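Local coordinates for transcriptional regulator (Vibrio virus VP882, PDB 7DWM), which probably binds DNA as a LuxR-type transcriptional regulator and holds the small signal molecule 3,5-dimethylpyrazin-2-ol in a PAS-fold pocket, at residues A[166-171]-A[193-198]; A[171-176]-A[213-218]; A[197-202]-A[209-214]. All coordinates share one frame; numbering follows the deposited sequence.

In the fold
All three contacts lie in the LuxR-type DNA-binding part of the chain, whereas the residues that line the 3,5-dimethylpyrazin-2-ol pocket belong to the PAS fold. Helix 163-172 packs on helix 189-203 in interaction 1, its C-terminal end meets helix 208-217 in interaction 2, and interaction 3 joins the last two helices; the centres of the three contacts lie about 9 to 10 Å from one another. They touch directly: L172 CD1 lies 4.0 Å from I196 CG1 and 4.0 Å from L211 CD2, while V168 CG1 is 3.8 Å from I199 CD1. L172 thus sits where the three helices converge. Each contact also has residues within reach of the second subunit.

Interaction 1 of 3, residues A[166-171]-A[193-198]; sequences ELVLFF and EHAIER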
loop_
_atom_site.group_PDB
_atom_site.type_symbol
_atom_site.label_atom_id
_atom_site.label_comp_id
_atom_site.label_asym_id
_atom_site.label_seq_id
_atom_site.Cartn_x
_atom_site.Cartn_y
_atom_site.Cartn_z
ATOM N N GLU A 166 23.427 -5.132 -7.599
ATOM C CA GLU A 166 22.147 -4.851 -6.959
ATOM C C GLU A 166 21.012 -4.834 -7.976
ATOM O O GLU A 166 19.931 -5.375 -7.716
ATOM C CB GLU A 166 22.218 -3.529 -6.195
ATOM C CG GLU A 166 22.897 -3.651 -4.837
ATOM C CD GLU A 166 22.666 -2.444 -3.949
ATOM O OE1 GLU A 166 22.464 -1.335 -4.487
ATOM O OE2 GLU A 166 22.688 -2.604 -2.710
ATOM N N LEU A 167 21.236 -4.214 -9.139
ATOM C CA LEU A 167 20.211 -4.207 -10.184
ATOM C C LEU A 167 19.901 -5.626 -10.657
ATOM O O LEU A 167 18.730 -6.030 -10.768
ATOM C CB LEU A 167 20.673 -3.346 -11.358
ATOM C CG LEU A 167 20.018 -1.977 -11.544
ATOM C CD1 LEU A 167 20.471 -1.021 -10.459
ATOM C CD2 LEU A 167 20.346 -1.412 -12.914
ATOM N N VAL A 168 20.955 -6.390 -10.958
ATOM C CA VAL A 168 20.792 -7.757 -11.440
ATOM C C VAL A 168 20.018 -8.589 -10.428
ATOM O O VAL A 168 19.128 -9.360 -10.797
ATOM C CB VAL A 168 22.165 -8.381 -11.758
ATOM C CG1 VAL A 168 22.032 -9.879 -11.991
ATOM C CG2 VAL A 168 22.782 -7.706 -12.972
ATOM N N LEU A 169 20.333 -8.443 -9.140
ATOM C CA LEU A 169 19.636 -9.226 -8.126
ATOM C C LEU A 169 18.191 -8.769 -7.957
ATOM O O LEU A 169 17.294 -9.600 -7.769
ATOM C CB LEU A 169 20.384 -9.151 -6.794
ATOM C CG LEU A 169 19.835 -10.076 -5.707
ATOM C CD1 LEU A 169 19.988 -11.515 -6.152
ATOM C CD2 LEU A 169 20.549 -9.836 -4.390
ATOM N N PHE A 170 17.951 -7.452 -7.990
ATOM C CA PHE A 170 16.587 -6.932 -7.956
ATOM C C PHE A 170 15.728 -7.595 -9.020
ATOM O O PHE A 170 14.593 -8.008 -8.754
ATOM C CB PHE A 170 16.595 -5.411 -8.146
ATOM C CG PHE A 170 15.239 -4.764 -7.983
ATOM C CD1 PHE A 170 14.384 -4.618 -9.066
ATOM C CD2 PHE A 170 14.822 -4.306 -6.742
ATOM C CE1 PHE A 170 13.141 -4.030 -8.911
ATOM C CE2 PHE A 170 13.582 -3.717 -6.584
ATOM C CZ PHE A 170 12.741 -3.580 -7.668
ATOM N N PHE A 171 16.257 -7.715 -10.235
ATOM C CA PHE A 171 15.436 -8.300 -11.291
ATOM C C PHE A 171 15.452 -9.827 -11.276
ATOM O O PHE A 171 14.496 -10.451 -11.748
ATOM C CB PHE A 171 15.854 -7.737 -12.646
ATOM C CG PHE A 171 15.433 -6.309 -12.841
ATOM C CD1 PHE A 171 14.092 -5.963 -12.790
ATOM C CD2 PHE A 171 16.371 -5.311 -13.037
ATOM C CE1 PHE A 171 13.693 -4.648 -12.949
ATOM C CE2 PHE A 171 15.978 -3.997 -13.200
ATOM C CZ PHE A 171 14.637 -3.666 -13.156
ATOM N N GLU A 193 25.563 -12.873 -16.954
ATOM C CA GLU A 193 25.898 -14.156 -16.344
ATOM C C GLU A 193 27.106 -14.031 -15.420
ATOM O O GLU A 193 27.130 -14.625 -14.336
ATOM C CB GLU A 193 26.154 -15.194 -17.436
ATOM C CG GLU A 193 25.622 -16.581 -17.122
ATOM C CD GLU A 193 24.109 -16.649 -17.146
ATOM O OE1 GLU A 193 23.522 -16.541 -18.244
ATOM O OE2 GLU A 193 23.507 -16.812 -16.064
ATOM N N HIS A 194 28.120 -13.266 -15.836
ATOM C CA HIS A 194 29.254 -12.987 -14.954
ATOM C C HIS A 194 28.802 -12.270 -13.683
ATOM O O HIS A 194 29.257 -12.594 -12.574
ATOM C CB HIS A 194 30.293 -12.140 -15.691
ATOM C CG HIS A 194 31.089 -12.898 -16.705
ATOM N ND1 HIS A 194 31.578 -14.166 -16.475
ATOM C CD2 HIS A 194 31.485 -12.564 -17.957
ATOM C CE1 HIS A 194 32.239 -14.581 -17.541
ATOM N NE2 HIS A 194 32.198 -13.628 -18.455
ATOM N N ALA A 195 27.906 -11.290 -13.830
ATOM C CA ALA A 195 27.390 -10.584 -12.659
ATOM C C ALA A 195 26.659 -11.534 -11.714
ATOM O O ALA A 195 26.824 -11.456 -10.488
ATOM C CB ALA A 195 26.468 -9.445 -13.093
ATOM N N ILE A 196 25.841 -12.432 -12.269
ATOM C CA ILE A 196 25.125 -13.406 -11.449
ATOM C C ILE A 196 26.104 -14.330 -10.740
ATOM O O ILE A 196 25.897 -14.706 -9.582
ATOM C CB ILE A 196 24.119 -14.198 -12.302
ATOM C CG1 ILE A 196 23.027 -13.274 -12.836
ATOM C CG2 ILE A 196 23.493 -15.323 -11.487
ATOM C CD1 ILE A 196 22.105 -13.941 -13.823
ATOM N N GLU A 197 27.176 -14.726 -11.430
ATOM C CA GLU A 197 28.185 -15.571 -10.800
ATOM C C GLU A 197 28.812 -14.869 -9.600
ATOM O O GLU A 197 28.975 -15.471 -8.529
ATOM C CB GLU A 197 29.256 -15.955 -11.821
ATOM C CG GLU A 197 30.509 -16.560 -11.212
ATOM C CD GLU A 197 30.394 -18.058 -11.008
ATOM O OE1 GLU A 197 31.353 -18.663 -10.484
ATOM O OE2 GLU A 197 29.346 -18.630 -11.374
ATOM N N ARG A 198 29.133 -13.581 -9.749
ATOM C CA ARG A 198 29.767 -12.875 -8.639
ATOM C C ARG A 198 28.791 -12.648 -7.487
ATOM O O ARG A 198 29.176 -12.741 -6.315
ATOM C CB ARG A 198 30.351 -11.547 -9.121
ATOM C CG ARG A 198 31.729 -11.687 -9.742
ATOM C CD ARG A 198 32.348 -10.337 -10.051
ATOM N NE ARG A 198 32.336 -10.052 -11.481
ATOM C CZ ARG A 198 31.358 -9.405 -12.103
ATOM N NH1 ARG A 198 31.432 -9.193 -13.411
ATOM N NH2 ARG A 198 30.306 -8.967 -11.421
#
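V168 reaches from helix 163-172 onto A195 and I196 of helix 189-203, and its two methyl branches divide the work. CG1 meets the ethyl branch of I196, 3.6 Å from its CG1, whereas CG2 comes to 4.1 Å from the CB of A195. With chi1 at 169° the valine has CG1 anti to the backbone N and CG2 beside it, and each methyl finds its own partner. I196 approaches with CG1 beside its own backbone N; the two side chains cross at about a right angle, and one methylene and one methyl make their touch. A195 offers no more than its CB, which points toward helix 163-172 and meets the second branch of V168. The nearest CA atoms of the two segments are those of V168 and I196, 7.1 Å apart. V168 also touches I192 and I199, so it rests among residues spaced three, four and seven along helix 189-203, the pattern of a knob in a hole. The two helices are the first and third of the four-helix LuxR-type helix-turn-helix domain; in this family the third is the DNA-recognition helix, and V168 packs on its inner face. All three residues are buried, and the contact is entirely apolar. On another side of helix 163-172, L167 and F170 pack on L142 and V138 of the second subunit. Near the start of helix 163-172, E165 forms a salt bridge with R198.

Interaction 2 of 3, residues A[171-176]-A[213-218]; sequences FLLRGR and DMAMSK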
loop_
_atom_site.group_PDB
_atom_site.type_symbol
_atom_site.label_atom_id
_atom_site.label_comp_id
_atom_site.label_asym_id
_atom_site.label_seq_id
_atom_site.Cartn_x
_atom_site.Cartn_y
_atom_site.Cartn_z
ATOM N N PHE A 171 16.257 -7.715 -10.235
ATOM C CA PHE A 171 15.436 -8.300 -11.291
ATOM C C PHE A 171 15.452 -9.827 -11.276
ATOM O O PHE A 171 14.496 -10.451 -11.748
ATOM C CB PHE A 171 15.854 -7.737 -12.646
ATOM C CG PHE A 171 15.433 -6.309 -12.841
ATOM C CD1 PHE A 171 14.092 -5.963 -12.790
ATOM C CD2 PHE A 171 16.371 -5.311 -13.037
ATOM C CE1 PHE A 171 13.693 -4.648 -12.949
ATOM C CE2 PHE A 171 15.978 -3.997 -13.200
ATOM C CZ PHE A 171 14.637 -3.666 -13.156
ATOM N N LEU A 172 16.510 -10.445 -10.746
ATOM C CA LEU A 172 16.517 -11.894 -10.567
ATOM C C LEU A 172 15.427 -12.326 -9.596
ATOM O O LEU A 172 14.665 -13.260 -9.871
ATOM C CB LEU A 172 17.888 -12.353 -10.067
ATOM C CG LEU A 172 18.953 -12.807 -11.067
ATOM C CD1 LEU A 172 19.969 -13.671 -10.345
ATOM C CD2 LEU A 172 18.344 -13.559 -12.243
ATOM N N LEU A 173 15.343 -11.655 -8.444
ATOM C CA LEU A 173 14.310 -11.938 -7.454
ATOM C C LEU A 173 12.902 -11.641 -7.955
ATOM O O LEU A 173 11.936 -11.977 -7.262
ATOM C CB LEU A 173 14.581 -11.133 -6.182
ATOM C CG LEU A 173 15.875 -11.458 -5.440
ATOM C CD1 LEU A 173 16.111 -10.473 -4.305
ATOM C CD2 LEU A 173 15.842 -12.882 -4.916
ATOM N N ARG A 174 12.759 -11.018 -9.125
ATOM C CA ARG A 174 11.461 -10.617 -9.650
ATOM C C ARG A 174 11.098 -11.365 -10.931
ATOM O O ARG A 174 10.368 -10.843 -11.778
ATOM C CB ARG A 174 11.422 -9.106 -9.877
ATOM C CG ARG A 174 10.724 -8.339 -8.761
ATOM C CD ARG A 174 11.453 -7.048 -8.411
ATOM N NE ARG A 174 11.099 -6.567 -7.078
ATOM C CZ ARG A 174 11.922 -6.592 -6.034
ATOM N NH1 ARG A 174 13.153 -7.066 -6.171
ATOM N NH2 ARG A 174 11.517 -6.140 -4.854
ATOM N N GLY A 175 11.612 -12.584 -11.089
ATOM C CA GLY A 175 11.190 -13.479 -12.147
ATOM C C GLY A 175 11.843 -13.285 -13.498
ATOM O O GLY A 175 11.451 -13.968 -14.454
ATOM N N ARG A 176 12.817 -12.388 -13.621
ATOM C CA ARG A 176 13.523 -12.230 -14.883
ATOM C C ARG A 176 14.647 -13.253 -14.989
ATOM O O ARG A 176 15.173 -13.737 -13.983
ATOM C CB ARG A 176 14.098 -10.819 -15.020
ATOM C CG ARG A 176 13.120 -9.700 -14.711
ATOM C CD ARG A 176 11.873 -9.790 -15.574
ATOM N NE ARG A 176 11.365 -8.469 -15.936
ATOM C CZ ARG A 176 10.709 -7.662 -15.106
ATOM N NH1 ARG A 176 10.475 -8.036 -13.854
ATOM N NH2 ARG A 176 10.286 -6.478 -15.528
ATOM N N ASP A 213 17.064 -18.719 -2.993
ATOM C CA ASP A 213 16.611 -19.081 -1.652
ATOM C C ASP A 213 17.319 -18.247 -0.586
ATOM O O ASP A 213 16.678 -17.692 0.318
ATOM C CB ASP A 213 16.835 -20.573 -1.411
ATOM C CG ASP A 213 15.803 -21.436 -2.109
ATOM O OD1 ASP A 213 14.656 -20.971 -2.287
ATOM O OD2 ASP A 213 16.143 -22.578 -2.481
ATOM N N MET A 214 18.646 -18.146 -0.681
ATOM C CA MET A 214 19.419 -17.374 0.286
ATOM C C MET A 214 18.993 -15.910 0.292
ATOM O O MET A 214 18.784 -15.318 1.358
ATOM C CB MET A 214 20.911 -17.496 -0.026
ATOM C CG MET A 214 21.572 -18.738 0.545
ATOM S SD MET A 214 23.310 -18.826 0.079
ATOM C CE MET A 214 23.659 -20.557 0.378
ATOM N N ALA A 215 18.866 -15.306 -0.892
ATOM C CA ALA A 215 18.499 -13.896 -0.966
ATOM C C ALA A 215 17.097 -13.655 -0.423
ATOM O O ALA A 215 16.861 -12.666 0.281
ATOM C CB ALA A 215 18.609 -13.401 -2.408
ATOM N N MET A 216 16.147 -14.538 -0.744
ATOM C CA MET A 216 14.794 -14.367 -0.227
ATOM C C MET A 216 14.758 -14.519 1.288
ATOM O O MET A 216 14.000 -13.819 1.970
ATOM C CB MET A 216 13.839 -15.355 -0.894
ATOM C CG MET A 216 13.556 -15.042 -2.354
ATOM S SD MET A 216 12.747 -13.447 -2.608
ATOM C CE MET A 216 12.241 -13.605 -4.321
ATOM N N SER A 217 15.582 -15.413 1.839
ATOM C CA SER A 217 15.564 -15.618 3.282
ATOM C C SER A 217 16.337 -14.544 4.038
ATOM O O SER A 217 16.152 -14.411 5.254
ATOM C CB SER A 217 16.131 -16.995 3.630
ATOM O OG SER A 217 17.489 -16.901 4.023
ATOM N N LYS A 218 17.188 -13.778 3.357
ATOM C CA LYS A 218 17.983 -12.739 3.999
ATOM C C LYS A 218 17.401 -11.344 3.809
ATOM O O LYS A 218 18.095 -10.356 4.066
ATOM C CB LYS A 218 19.422 -12.783 3.482
ATOM C CG LYS A 218 20.320 -13.744 4.246
ATOM C CD LYS A 218 21.403 -14.328 3.352
ATOM C CE LYS A 218 22.523 -14.953 4.170
ATOM N NZ LYS A 218 23.826 -14.932 3.444
#
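At the Schellman motif that ends the first helix of the LuxR-type helix-turn-helix domain, L173 turns its side chain onto A215 and M216 of helix 208-217. One leucine branch does most of the touching: CD2 lies 3.8 Å from A215 CB and 3.7 Å from M216 CE. M216 is folded at its second torsion (chi2 -62°), which bends the thioether back along the leucine, and the two side chains run past each other in opposite directions. The sulfur SD is 3.9 Å from L173 CD2, and the terminal methyl lies against the leucine side chain. A215 contributes its CB alone, directed toward the turn. The turn itself is closed by R176 N to F171 O at 3.2 Å and, weakly, by G175 N to L172 O, with G175 at positive phi as the C-prime residue. Y220 packs on both L173 and A215, extending the apolar patch. The second subunit is near as well: R174 NE forms a salt bridge with its E135, and D213 OD2 is hydrogen-bonded to Y221 OH of the second subunit. An apolar residue in a helix-ending turn, set against the last helix, here joins the first and fourth helices of the compact four-helix LuxR-type DNA-binding domain.

Interaction 3 of 3, residues A[197-202]-A[209-214]; sequences ERIRNK and RELIDM
This is an apolar helix-to-helix contact near the tight link between the third and fourth helices of the LuxR-type domain, where L211 of helix 208-217 leans on I199 and R200 of helix 189-203. L211 carries most of it. Its CG stands opposite the backbone N (chi1 166°), and both methyls of the isobutyl fork face I199 CG2, CD1 at 3.8 Å and CD2 at 4.0 Å. The isoleucine and leucine side chains cross obliquely. R200 joins only through the start of its chain, its CG 4.0 Å from L211 CB. Its third torsion then bends the chain (chi3 77°), and the end leads away from helix 208-217, with NE donating to A205 O in the connecting loop. The arginine thus meets the leucine with the start of its chain, while its NE is bonded to the connecting loop. R200 and L211 bring their CA atoms to 5.6 Å, and residues 204-207 separate the two helices along the chain. Within the link, G206 N donates to E210 OE1. F203 adds its ring to L211, I199 also packs on E165 and L169 of helix 163-172, and I212, one residue on, reaches L173 beyond the end of that helix and Y221 of the second subunit.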
loop_
_atom_site.group_PDB
_atom_site.type_symbol
_atom_site.label_atom_id
_atom_site.label_comp_id
_atom_site.label_asym_id
_atom_site.label_seq_id
_atom_site.Cartn_x
_atom_site.Cartn_y
_atom_site.Cartn_z
ATOM N N GLU A 197 27.176 -14.726 -11.430
ATOM C CA GLU A 197 28.185 -15.571 -10.800
ATOM C C GLU A 197 28.812 -14.869 -9.600
ATOM O O GLU A 197 28.975 -15.471 -8.529
ATOM C CB GLU A 197 29.256 -15.955 -11.821
ATOM C CG GLU A 197 30.509 -16.560 -11.212
ATOM C CD GLU A 197 30.394 -18.058 -11.008
ATOM O OE1 GLU A 197 31.353 -18.663 -10.484
ATOM O OE2 GLU A 197 29.346 -18.630 -11.374
ATOM N N ARG A 198 29.133 -13.581 -9.749
ATOM C CA ARG A 198 29.767 -12.875 -8.639
ATOM C C ARG A 198 28.791 -12.648 -7.487
ATOM O O ARG A 198 29.176 -12.741 -6.315
ATOM C CB ARG A 198 30.351 -11.547 -9.121
ATOM C CG ARG A 198 31.729 -11.687 -9.742
ATOM C CD ARG A 198 32.348 -10.337 -10.051
ATOM N NE ARG A 198 32.336 -10.052 -11.481
ATOM C CZ ARG A 198 31.358 -9.405 -12.103
ATOM N NH1 ARG A 198 31.432 -9.193 -13.411
ATOM N NH2 ARG A 198 30.306 -8.967 -11.421
ATOM N N ILE A 199 27.514 -12.408 -7.796
ATOM C CA ILE A 199 26.504 -12.296 -6.742
ATOM C C ILE A 199 26.369 -13.614 -5.990
ATOM O O ILE A 199 26.400 -13.656 -4.751
ATOM C CB ILE A 199 25.151 -11.864 -7.334
ATOM C CG1 ILE A 199 25.211 -10.430 -7.851
ATOM C CG2 ILE A 199 24.045 -12.015 -6.299
ATOM C CD1 ILE A 199 24.118 -10.117 -8.847
ATOM N N ARG A 200 26.190 -14.706 -6.737
ATOM C CA ARG A 200 26.103 -16.042 -6.159
ATOM C C ARG A 200 27.266 -16.317 -5.215
ATOM O O ARG A 200 27.071 -16.779 -4.085
ATOM C CB ARG A 200 26.062 -17.075 -7.284
ATOM C CG ARG A 200 25.360 -18.360 -6.929
ATOM C CD ARG A 200 25.823 -19.480 -7.839
ATOM N NE ARG A 200 27.144 -19.975 -7.464
ATOM C CZ ARG A 200 28.157 -20.116 -8.311
ATOM N NH1 ARG A 200 28.005 -19.799 -9.589
ATOM N NH2 ARG A 200 29.325 -20.575 -7.880
ATOM N N ASN A 201 28.491 -16.038 -5.667
ATOM C CA ASN A 201 29.652 -16.318 -4.828
ATOM C C ASN A 201 29.684 -15.417 -3.602
ATOM O O ASN A 201 30.104 -15.849 -2.522
ATOM C CB ASN A 201 30.936 -16.185 -5.644
ATOM C CG ASN A 201 31.248 -17.445 -6.423
ATOM O OD1 ASN A 201 30.774 -18.530 -6.080
ATOM N ND2 ASN A 201 32.042 -17.311 -7.478
ATOM N N LYS A 202 29.249 -14.161 -3.742
ATOM C CA LYS A 202 29.164 -13.293 -2.573
ATOM C C LYS A 202 28.170 -13.831 -1.551
ATOM O O LYS A 202 28.377 -13.676 -0.342
ATOM C CB LYS A 202 28.790 -11.874 -2.999
ATOM C CG LYS A 202 29.981 -11.061 -3.472
ATOM C CD LYS A 202 29.596 -9.644 -3.858
ATOM C CE LYS A 202 30.773 -8.936 -4.508
ATOM N NZ LYS A 202 30.500 -7.499 -4.783
ATOM N N ARG A 209 19.540 -21.381 -7.925
ATOM C CA ARG A 209 18.374 -21.659 -7.093
ATOM C C ARG A 209 18.704 -21.465 -5.617
ATOM O O ARG A 209 17.901 -20.902 -4.858
ATOM C CB ARG A 209 17.887 -23.085 -7.363
ATOM C CG ARG A 209 16.822 -23.587 -6.412
ATOM C CD ARG A 209 16.828 -25.102 -6.327
ATOM N NE ARG A 209 15.529 -25.626 -5.917
ATOM C CZ ARG A 209 14.909 -26.633 -6.522
ATOM N NH1 ARG A 209 13.726 -27.045 -6.083
ATOM N NH2 ARG A 209 15.472 -27.232 -7.562
ATOM N N GLU A 210 19.902 -21.887 -5.206
ATOM C CA GLU A 210 20.356 -21.597 -3.852
ATOM C C GLU A 210 20.519 -20.098 -3.641
ATOM O O GLU A 210 20.271 -19.591 -2.542
ATOM C CB GLU A 210 21.665 -22.328 -3.561
ATOM C CG GLU A 210 21.881 -22.626 -2.087
ATOM C CD GLU A 210 23.155 -23.402 -1.833
ATOM O OE1 GLU A 210 23.903 -23.638 -2.803
ATOM O OE2 GLU A 210 23.410 -23.775 -0.669
ATOM N N LEU A 211 20.939 -19.373 -4.681
ATOM C CA LEU A 211 21.039 -17.919 -4.583
ATOM C C LEU A 211 19.675 -17.291 -4.332
ATOM O O LEU A 211 19.533 -16.412 -3.475
ATOM C CB LEU A 211 21.667 -17.342 -5.852
ATOM C CG LEU A 211 21.534 -15.824 -6.020
ATOM C CD1 LEU A 211 22.219 -15.085 -4.876
ATOM C CD2 LEU A 211 22.081 -15.362 -7.364
ATOM N N ILE A 212 18.663 -17.716 -5.092
ATOM C CA ILE A 212 17.309 -17.205 -4.888
ATOM C C ILE A 212 16.845 -17.490 -3.466
ATOM O O ILE A 212 16.305 -16.611 -2.782
ATOM C CB ILE A 212 16.344 -17.803 -5.928
ATOM C CG1 ILE A 212 16.639 -17.231 -7.316
ATOM C CG2 ILE A 212 14.896 -17.537 -5.528
ATOM C CD1 ILE A 212 16.113 -15.829 -7.522
ATOM N N ASP A 213 17.064 -18.719 -2.993
ATOM C CA ASP A 213 16.611 -19.081 -1.652
ATOM C C ASP A 213 17.319 -18.247 -0.586
ATOM O O ASP A 213 16.678 -17.692 0.318
ATOM C CB ASP A 213 16.835 -20.573 -1.411
ATOM C CG ASP A 213 15.803 -21.436 -2.109
ATOM O OD1 ASP A 213 14.656 -20.971 -2.287
ATOM O OD2 ASP A 213 16.143 -22.578 -2.481
ATOM N N MET A 214 18.646 -18.146 -0.681
ATOM C CA MET A 214 19.419 -17.374 0.286
ATOM C C MET A 214 18.993 -15.910 0.292
ATOM O O MET A 214 18.784 -15.318 1.358
ATOM C CB MET A 214 20.911 -17.496 -0.026
ATOM C CG MET A 214 21.572 -18.738 0.545
ATOM S SD MET A 214 23.310 -18.826 0.079
ATOM C CE MET A 214 23.659 -20.557 0.378
#